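Local coordinates for protein transcriptional regulator, LacI family (Burkholderia phymatum, PDB 2RGY) that probably regulates transcription as a LacI-family DNA-binding regulator, with a core domain like periplasmic sugar-binding proteins, at residues Q55-V60 against D84-M89; Q182-K187 against A206-L211; L193-D198 against V202-R207. All blocks are in the same frame, centred on the assembly; numbering follows the deposited sequence.

Interaction 1 of 3, residues Q55-V60 against D84-M89; sequences QALEAV and DELHRM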
loop_
_atom_site.group_PDB
_atom_site.type_symbol
_atom_site.label_atom_id
_atom_site.label_comp_id
_atom_site.label_asym_id
_atom_site.label_seq_id
_atom_site.Cartn_x
_atom_site.Cartn_y
_atom_site.Cartn_z
ATOM N N GLN A 55 -13.292 -9.749 14.055
ATOM C CA GLN A 55 -13.511 -9.107 12.768
ATOM C C GLN A 55 -13.079 -10.067 11.671
ATOM O O GLN A 55 -13.640 -10.058 10.592
ATOM C CB GLN A 55 -12.700 -7.821 12.654
ATOM C CG GLN A 55 -13.216 -6.661 13.470
ATOM C CD GLN A 55 -12.392 -5.418 13.231
ATOM O OE1 GLN A 55 -12.257 -4.965 12.096
ATOM N NE2 GLN A 55 -11.825 -4.862 14.296
ATOM N N ALA A 56 -12.071 -10.884 11.955
ATOM C CA ALA A 56 -11.583 -11.859 10.981
ATOM C C ALA A 56 -12.542 -13.054 10.923
ATOM O O ALA A 56 -12.802 -13.606 9.857
ATOM C CB ALA A 56 -10.172 -12.331 11.363
ATOM N N LEU A 57 -13.059 -13.454 12.081
ATOM C CA LEU A 57 -13.994 -14.572 12.133
ATOM C C LEU A 57 -15.236 -14.235 11.322
ATOM O O LEU A 57 -15.696 -15.042 10.516
ATOM C CB LEU A 57 -14.401 -14.882 13.582
ATOM C CG LEU A 57 -13.566 -15.834 14.449
ATOM C CD1 LEU A 57 -13.277 -17.098 13.657
ATOM C CD2 LEU A 57 -12.274 -15.175 14.899
ATOM N N GLU A 58 -15.768 -13.037 11.531
ATOM C CA GLU A 58 -16.963 -12.593 10.828
ATOM C C GLU A 58 -16.718 -12.473 9.319
ATOM O O GLU A 58 -17.551 -12.882 8.509
ATOM C CB GLU A 58 -17.431 -11.245 11.389
ATOM C CG GLU A 58 -17.611 -11.235 12.900
ATOM C CD GLU A 58 -18.027 -9.874 13.451
ATOM O OE1 GLU A 58 -17.511 -8.833 12.972
ATOM O OE2 GLU A 58 -18.867 -9.840 14.381
ATOM N N ALA A 59 -15.575 -11.913 8.944
ATOM C CA ALA A 59 -15.253 -11.741 7.533
ATOM C C ALA A 59 -15.115 -13.082 6.819
ATOM O O ALA A 59 -15.660 -13.269 5.731
ATOM C CB ALA A 59 -13.982 -10.938 7.389
ATOM N N VAL A 60 -14.388 -14.019 7.420
ATOM C CA VAL A 60 -14.225 -15.330 6.797
ATOM C C VAL A 60 -15.570 -16.056 6.713
ATOM O O VAL A 60 -15.867 -16.699 5.708
ATOM C CB VAL A 60 -13.206 -16.204 7.557
ATOM C CG1 VAL A 60 -13.086 -17.561 6.884
ATOM C CG2 VAL A 60 -11.847 -15.511 7.579
ATOM N N ASP A 84 -9.277 -24.253 12.891
ATOM C CA ASP A 84 -9.951 -25.557 12.871
ATOM C C ASP A 84 -11.458 -25.454 12.652
ATOM O O ASP A 84 -12.058 -26.277 11.954
ATOM C CB ASP A 84 -9.684 -26.306 14.182
ATOM C CG ASP A 84 -8.226 -26.663 14.354
ATOM O OD1 ASP A 84 -7.670 -27.322 13.453
ATOM O OD2 ASP A 84 -7.636 -26.287 15.388
ATOM N N GLU A 85 -12.065 -24.436 13.249
ATOM C CA GLU A 85 -13.504 -24.207 13.131
ATOM C C GLU A 85 -13.868 -23.779 11.711
ATOM O O GLU A 85 -14.774 -24.342 11.090
ATOM C CB GLU A 85 -13.925 -23.125 14.121
ATOM C CG GLU A 85 -15.392 -22.842 14.115
ATOM C CD GLU A 85 -15.766 -21.833 15.166
ATOM O OE1 GLU A 85 -15.631 -20.609 14.904
ATOM O OE2 GLU A 85 -16.179 -22.273 16.268
ATOM N N LEU A 86 -13.150 -22.779 11.206
ATOM C CA LEU A 86 -13.370 -22.264 9.862
ATOM C C LEU A 86 -13.137 -23.374 8.846
ATOM O O LEU A 86 -13.823 -23.447 7.834
ATOM C CB LEU A 86 -12.413 -21.094 9.588
ATOM C CG LEU A 86 -12.608 -19.836 10.442
ATOM C CD1 LEU A 86 -11.447 -18.858 10.245
ATOM C CD2 LEU A 86 -13.930 -19.188 10.064
ATOM N N HIS A 87 -12.175 -24.249 9.125
ATOM C CA HIS A 87 -11.872 -25.333 8.204
ATOM C C HIS A 87 -12.976 -26.384 8.135
ATOM O O HIS A 87 -13.231 -26.939 7.063
ATOM C CB HIS A 87 -10.556 -26.008 8.571
ATOM C CG HIS A 87 -9.999 -26.851 7.470
ATOM N ND1 HIS A 87 -9.523 -26.315 6.293
ATOM C CD2 HIS A 87 -9.852 -28.192 7.359
ATOM C CE1 HIS A 87 -9.102 -27.288 5.505
ATOM N NE2 HIS A 87 -9.292 -28.437 6.130
ATOM N N ARG A 88 -13.635 -26.673 9.256
ATOM C CA ARG A 88 -14.714 -27.660 9.202
ATOM C C ARG A 88 -15.962 -27.061 8.554
ATOM O O ARG A 88 -16.837 -27.790 8.071
ATOM C CB ARG A 88 -15.043 -28.200 10.591
ATOM C CG ARG A 88 -15.347 -27.152 11.626
ATOM C CD ARG A 88 -16.174 -27.769 12.748
ATOM N NE ARG A 88 -17.596 -27.753 12.416
ATOM C CZ ARG A 88 -18.295 -26.631 12.240
ATOM N NH1 ARG A 88 -17.692 -25.445 12.363
ATOM N NH2 ARG A 88 -19.589 -26.688 11.942
HETATM N N MSE A 89 -16.042 -25.733 8.541
HETATM C CA MSE A 89 -17.165 -25.043 7.907
HETATM C C MSE A 89 -16.954 -25.046 6.392
HETATM O O MSE A 89 -17.905 -25.006 5.615
HETATM C CB MSE A 89 -17.250 -23.588 8.376
HETATM C CG MSE A 89 -17.983 -23.371 9.683
HETATM SE SE MSE A 89 -17.921 -21.648 10.250
HETATM C CE MSE A 89 -19.201 -20.882 9.225
#

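Interaction 2 of 3, residues Q182-K187 against A206-L211; sequences QLLESK and ARFQQL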
loop_
_atom_site.group_PDB
_atom_site.type_symbol
_atom_site.label_atom_id
_atom_site.label_comp_id
_atom_site.label_asym_id
_atom_site.label_seq_id
_atom_site.Cartn_x
_atom_site.Cartn_y
_atom_site.Cartn_z
ATOM N N GLN A 182 8.636 5.468 22.479
ATOM C CA GLN A 182 8.710 4.825 23.780
ATOM C C GLN A 182 10.143 4.351 24.037
ATOM O O GLN A 182 10.652 4.462 25.156
ATOM C CB GLN A 182 7.742 3.642 23.842
ATOM C CG GLN A 182 7.636 2.997 25.227
ATOM C CD GLN A 182 6.725 1.771 25.254
ATOM O OE1 GLN A 182 5.585 1.814 24.781
ATOM N NE2 GLN A 182 7.223 0.676 25.818
ATOM N N LEU A 183 10.795 3.847 22.993
ATOM C CA LEU A 183 12.162 3.358 23.108
ATOM C C LEU A 183 13.139 4.476 23.451
ATOM O O LEU A 183 13.922 4.354 24.384
ATOM C CB LEU A 183 12.589 2.682 21.804
ATOM C CG LEU A 183 14.039 2.218 21.708
ATOM C CD1 LEU A 183 14.333 1.165 22.782
ATOM C CD2 LEU A 183 14.291 1.661 20.314
ATOM N N LEU A 184 13.093 5.563 22.690
ATOM C CA LEU A 184 13.977 6.711 22.916
ATOM C C LEU A 184 13.761 7.363 24.273
ATOM O O LEU A 184 14.707 7.859 24.900
ATOM C CB LEU A 184 13.752 7.761 21.827
ATOM C CG LEU A 184 14.092 7.294 20.422
ATOM C CD1 LEU A 184 13.654 8.330 19.399
ATOM C CD2 LEU A 184 15.583 7.038 20.344
ATOM N N GLU A 185 12.505 7.382 24.708
ATOM C CA GLU A 185 12.128 7.972 25.986
ATOM C C GLU A 185 12.651 7.130 27.146
ATOM O O GLU A 185 12.955 7.659 28.223
ATOM C CB GLU A 185 10.597 8.081 26.077
ATOM C CG GLU A 185 9.984 9.223 25.255
ATOM C CD GLU A 185 8.468 9.075 25.061
ATOM O OE1 GLU A 185 7.819 8.379 25.873
ATOM O OE2 GLU A 185 7.918 9.664 24.099
ATOM N N SER A 186 12.757 5.821 26.927
ATOM C CA SER A 186 13.236 4.933 27.980
ATOM C C SER A 186 14.704 5.206 28.274
ATOM O O SER A 186 15.172 4.902 29.362
ATOM C CB SER A 186 13.066 3.464 27.583
ATOM O OG SER A 186 14.125 3.035 26.747
ATOM N N LYS A 187 15.417 5.765 27.296
ATOM C CA LYS A 187 16.836 6.093 27.435
ATOM C C LYS A 187 17.721 4.861 27.322
ATOM O O LYS A 187 18.944 4.955 27.450
ATOM C CB LYS A 187 17.098 6.801 28.777
ATOM C CG LYS A 187 16.338 8.112 28.935
ATOM C CD LYS A 187 16.777 9.132 27.892
ATOM C CE LYS A 187 15.991 10.432 28.033
ATOM N NZ LYS A 187 16.573 11.533 27.199
ATOM N N ALA A 206 11.438 7.724 10.542
ATOM C CA ALA A 206 10.738 9.003 10.563
ATOM C C ALA A 206 11.062 9.754 11.835
ATOM O O ALA A 206 11.365 10.939 11.793
ATOM C CB ALA A 206 9.237 8.793 10.455
ATOM N N ARG A 207 10.996 9.056 12.965
ATOM C CA ARG A 207 11.279 9.651 14.266
ATOM C C ARG A 207 12.738 10.064 14.365
ATOM O O ARG A 207 13.041 11.185 14.744
ATOM C CB ARG A 207 10.939 8.660 15.387
ATOM C CG ARG A 207 11.093 9.233 16.791
ATOM C CD ARG A 207 10.433 10.602 16.885
ATOM N NE ARG A 207 10.450 11.137 18.240
ATOM C CZ ARG A 207 10.152 12.397 18.553
ATOM N NH1 ARG A 207 9.815 13.261 17.606
ATOM N NH2 ARG A 207 10.200 12.797 19.816
ATOM N N PHE A 208 13.639 9.152 14.017
ATOM C CA PHE A 208 15.066 9.447 14.064
ATOM C C PHE A 208 15.405 10.704 13.270
ATOM O O PHE A 208 16.241 11.494 13.688
ATOM C CB PHE A 208 15.871 8.269 13.509
ATOM C CG PHE A 208 15.836 7.044 14.382
ATOM C CD1 PHE A 208 16.317 5.825 13.902
ATOM C CD2 PHE A 208 15.324 7.104 15.684
ATOM C CE1 PHE A 208 16.299 4.679 14.694
ATOM C CE2 PHE A 208 15.298 5.955 16.498
ATOM C CZ PHE A 208 15.789 4.737 15.992
ATOM N N GLN A 209 14.763 10.878 12.118
ATOM C CA GLN A 209 15.025 12.043 11.280
ATOM C C GLN A 209 14.528 13.313 11.975
ATOM O O GLN A 209 15.176 14.360 11.907
ATOM C CB GLN A 209 14.352 11.871 9.912
ATOM C CG GLN A 209 14.807 12.846 8.812
ATOM C CD GLN A 209 14.189 14.232 8.933
ATOM O OE1 GLN A 209 13.091 14.386 9.468
ATOM N NE2 GLN A 209 14.884 15.243 8.413
ATOM N N GLN A 210 13.392 13.211 12.659
ATOM C CA GLN A 210 12.833 14.356 13.373
ATOM C C GLN A 210 13.748 14.814 14.515
ATOM O O GLN A 210 13.770 15.997 14.851
ATOM C CB GLN A 210 11.450 14.014 13.950
ATOM C CG GLN A 210 10.403 13.640 12.905
ATOM C CD GLN A 210 9.062 13.250 13.513
ATOM O OE1 GLN A 210 8.933 13.072 14.726
ATOM N NE2 GLN A 210 8.056 13.094 12.659
ATOM N N LEU A 211 14.505 13.887 15.104
ATOM C CA LEU A 211 15.381 14.227 16.227
ATOM C C LEU A 211 16.861 14.385 15.890
ATOM O O LEU A 211 17.687 14.596 16.776
ATOM C CB LEU A 211 15.217 13.185 17.336
ATOM C CG LEU A 211 13.800 13.045 17.898
ATOM C CD1 LEU A 211 13.707 11.810 18.799
ATOM C CD2 LEU A 211 13.441 14.307 18.662
#

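Interaction 3 of 3, residues L193-D198 against V202-R207; sequences LFCAND and VSALAR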
loop_
_atom_site.group_PDB
_atom_site.type_symbol
_atom_site.label_atom_id
_atom_site.label_comp_id
_atom_site.label_asym_id
_atom_site.label_seq_id
_atom_site.Cartn_x
_atom_site.Cartn_y
_atom_site.Cartn_z
ATOM N N LEU A 193 18.876 -1.431 15.715
ATOM C CA LEU A 193 17.447 -1.673 15.923
ATOM C C LEU A 193 16.828 -2.633 14.914
ATOM O O LEU A 193 17.039 -2.507 13.710
ATOM C CB LEU A 193 16.684 -0.342 15.860
ATOM C CG LEU A 193 15.148 -0.408 15.834
ATOM C CD1 LEU A 193 14.636 -0.950 17.151
ATOM C CD2 LEU A 193 14.574 0.979 15.579
ATOM N N PHE A 194 16.063 -3.591 15.420
ATOM C CA PHE A 194 15.375 -4.546 14.568
ATOM C C PHE A 194 13.871 -4.312 14.664
ATOM O O PHE A 194 13.296 -4.349 15.755
ATOM C CB PHE A 194 15.697 -5.975 14.991
ATOM C CG PHE A 194 14.858 -7.013 14.309
ATOM C CD1 PHE A 194 14.593 -6.933 12.940
ATOM C CD2 PHE A 194 14.388 -8.115 15.024
ATOM C CE1 PHE A 194 13.874 -7.943 12.285
ATOM C CE2 PHE A 194 13.665 -9.141 14.386
ATOM C CZ PHE A 194 13.407 -9.058 13.014
ATOM N N CYS A 195 13.249 -4.061 13.518
ATOM C CA CYS A 195 11.810 -3.836 13.443
ATOM C C CYS A 195 11.134 -5.026 12.772
ATOM O O CYS A 195 11.501 -5.420 11.667
ATOM C CB CYS A 195 11.521 -2.559 12.659
ATOM S SG CYS A 195 12.114 -1.095 13.504
ATOM N N ALA A 196 10.132 -5.576 13.448
ATOM C CA ALA A 196 9.393 -6.747 12.982
ATOM C C ALA A 196 8.859 -6.682 11.550
ATOM O O ALA A 196 8.567 -7.721 10.954
ATOM C CB ALA A 196 8.256 -7.054 13.954
ATOM N N ASN A 197 8.705 -5.475 11.012
ATOM C CA ASN A 197 8.253 -5.316 9.631
ATOM C C ASN A 197 8.717 -3.965 9.101
ATOM O O ASN A 197 8.993 -3.051 9.882
ATOM C CB ASN A 197 6.724 -5.489 9.510
ATOM C CG ASN A 197 5.933 -4.253 9.915
ATOM O OD1 ASN A 197 6.427 -3.368 10.616
ATOM N ND2 ASN A 197 4.676 -4.203 9.481
ATOM N N ASP A 198 8.835 -3.862 7.782
ATOM C CA ASP A 198 9.296 -2.634 7.141
ATOM C C ASP A 198 8.450 -1.408 7.492
ATOM O O ASP A 198 8.982 -0.304 7.612
ATOM C CB ASP A 198 9.338 -2.809 5.615
ATOM C CG ASP A 198 10.440 -3.766 5.163
ATOM O OD1 ASP A 198 11.325 -4.099 5.979
ATOM O OD2 ASP A 198 10.433 -4.180 3.988
ATOM N N VAL A 202 10.038 1.976 8.869
ATOM C CA VAL A 202 9.975 3.265 8.198
ATOM C C VAL A 202 9.570 4.349 9.184
ATOM O O VAL A 202 10.113 5.448 9.142
ATOM C CB VAL A 202 8.990 3.237 7.026
ATOM C CG1 VAL A 202 8.762 4.654 6.499
ATOM C CG2 VAL A 202 9.544 2.351 5.930
ATOM N N SER A 203 8.623 4.045 10.067
ATOM C CA SER A 203 8.203 5.016 11.079
ATOM C C SER A 203 9.374 5.325 12.022
ATOM O O SER A 203 9.505 6.439 12.515
ATOM C CB SER A 203 7.018 4.482 11.899
ATOM O OG SER A 203 5.823 4.456 11.129
ATOM N N ALA A 204 10.224 4.329 12.274
ATOM C CA ALA A 204 11.375 4.536 13.149
ATOM C C ALA A 204 12.327 5.529 12.489
ATOM O O ALA A 204 12.884 6.413 13.149
ATOM C CB ALA A 204 12.087 3.220 13.409
ATOM N N LEU A 205 12.505 5.375 11.181
ATOM C CA LEU A 205 13.359 6.256 10.409
ATOM C C LEU A 205 12.765 7.655 10.431
ATOM O O LEU A 205 13.491 8.646 10.346
ATOM C CB LEU A 205 13.460 5.777 8.958
ATOM C CG LEU A 205 14.170 4.436 8.730
ATOM C CD1 LEU A 205 14.241 4.145 7.233
ATOM C CD2 LEU A 205 15.558 4.488 9.324
ATOM N N ALA A 206 11.438 7.724 10.542
ATOM C CA ALA A 206 10.738 9.003 10.563
ATOM C C ALA A 206 11.062 9.754 11.835
ATOM O O ALA A 206 11.365 10.939 11.793
ATOM C CB ALA A 206 9.237 8.793 10.455
ATOM N N ARG A 207 10.996 9.056 12.965
ATOM C CA ARG A 207 11.279 9.651 14.266
ATOM C C ARG A 207 12.738 10.064 14.365
ATOM O O ARG A 207 13.041 11.185 14.744
ATOM C CB ARG A 207 10.939 8.660 15.387
ATOM C CG ARG A 207 11.093 9.233 16.791
ATOM C CD ARG A 207 10.433 10.602 16.885
ATOM N NE ARG A 207 10.450 11.137 18.240
ATOM C CZ ARG A 207 10.152 12.397 18.553
ATOM N NH1 ARG A 207 9.815 13.261 17.606
ATOM N NH2 ARG A 207 10.200 12.797 19.816
#

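Interaction 1 of 3, residues Q55-V60 against D84-M89
Val-60 and Leu-86 form the tight part of this contact. The two side chains cross at about a right angle. Leu-86 CD2 lies 3.7 Å from Val-60 CG1 and is also near Val-60 CB. The second methyl, Leu-86 CD1, reaches Val-60 CG1 at 4.0 Å. Both branches of the leucine therefore bear on one branch of the valine. Val-60 CG1 is the methyl that stands anti to the backbone N (chi1 179°). This sends it toward the leucine, while CG2 lies beside the backbone N. Leu-57 adds a looser contact one turn earlier. Its CB does not point at the other helix, but its end turns closer, and CD1 comes to 4.2 Å from Leu-86 CD2. Leu-86 meets both Leu-57 and Val-60, and all three are buried.

The margin is looser and more polar. Glu-85 is partly exposed and marks the solvent side. Its OE1 is 4.4 Å from Leu-57 CD1. That approach is marginal and involves no polar bond.

The two helical segments run almost parallel, at 6°, with their axes 11.3 Å apart at closest approach. That spacing leaves the joining to side chains. Beneath them lies the parallel sheet. Val-60 also packs on Phe-14 of strand 10-14, and Leu-86 on Met-93 of strand 93-96. Helices 52-65 and 80-89 are thus neighbours on one face of this sheet.

Interaction 2 of 3, residues Q182-K187 against A206-L211
Leu-184 meets Arg-207, Phe-208 and Leu-211, and the cross-contacts are apolar. The closest is with Leu-211: the two leucines reach toward each other tip to tip, with their CD1 methyls 3.5 Å apart. The same Leu-184 methyl also touches the aliphatic part of Arg-207, at 3.8 Å from CG. The other branch, Leu-184 CD2, approaches the ring of Phe-208 obliquely and comes nearest it, 4.0 Å from CE2. CD1 also lies near CE2, but CD1 alone meets Leu-211 and Arg-207 CG. Leu-211 is exposed, whereas Phe-208 is buried.

The polar bonds listed here lie within each segment. Arg-207 NH1 donates to Gln-210 OE1 at 3.0 Å, with an N-H...acceptor angle of 150°. The acceptor lies close to the guanidinium plane, and the nitrogen lies in the amide carbonyl plane. Arg-207 CG stands anti to the backbone N (chi1 -175°), which places it against Leu-184. The bend at chi2 (47°) carries the head forward along its own helix to Gln-210. Leu-211 CD1 sits over one face of that head, offset toward its rim. Just outside the segments, Tyr-177 OH of helix 173-186 bonds Gln-210 OE1 and links the helices. Ser-186 OG donates to Leu-183 O over 2.7 Å and also bonds Ala-188 N.

Glu-185 OE2 and Arg-207 NH2 are opposite charges 5.8 Å apart, not in contact, so any attraction is probably weak.

The contact joins the C-terminal ends of helices 173-186 and 198-210. Neighbouring helices over a mainly parallel sheet are typical of the periplasmic binding protein-like fold.

Interaction 3 of 3, residues L193-D198 against V202-R207
Leu-193 reaches from strand 192-195 to Ala-204 on the following helix. Its CB points toward that helix. CG stands anti to the backbone N (chi1 171°), which carries the branch point outward. From there the two methyls part. CD2 meets Ala-204 CB at 4.0 Å and also packs on Phe-208 of the same helix. CD1 instead goes to Leu-183 of helix 173-186. The side chain thus touches two helices, and it also packs on Ala-132 and Ile-134 of the neighbouring strand 131-135.

Cys-195, two residues further along the strand, points the same way. Its SG lies 4.3 Å from Ala-204 CB. The alanine methyl is thus approached by Leu-193 and Cys-195.

The polar link is a helical backbone bond. Val-202 N donates to Asp-198 O at 2.8 Å, with an N-H...acceptor angle of 154°. The Val-202 CG2 methyl lies beside the same oxygen, at 3.2 Å. The carboxylate of Asp-198 is engaged elsewhere: OD2 accepts from Asp-227 N, and OD1 bonds to Ser-239 OG. These bonds tie the start of the helix to the loop after strand 220-223 and to strand 238-241.

Asn-197 occupies the N-cap, where its OD1 accepts from Met-200 N. Its ND2 donates to Phe-171 O, which fixes the amide from both ends. Val-202 also packs on Tyr-232 of the second subunit.

Strand, capped turn and helix form the first half of a beta-alpha-beta unit, completed by strand 220-223. This unit is the repeating element of the periplasmic binding protein-like fold.

In the fold
Interaction 1 closes along the chain before interactions 2 and 3 open. It lies on the opposite side of the chain's centre, about 39 Å from interaction 2 and 32 Å from interaction 3, centre to centre. It joins helices packed on the five-stranded parallel sheet; the other two involve the six-stranded mixed sheet and its helices. Interactions 2 and 3 are 11 Å apart between centres and touch. They share helix 198-210, with Ala-206 and Arg-207 in both. Interaction 3 seats that helix on its sheet, and interaction 2 joins it to helix 173-186. All three approach the second subunit. This two-sheet layout fits the bilobed core of LacI-family regulators.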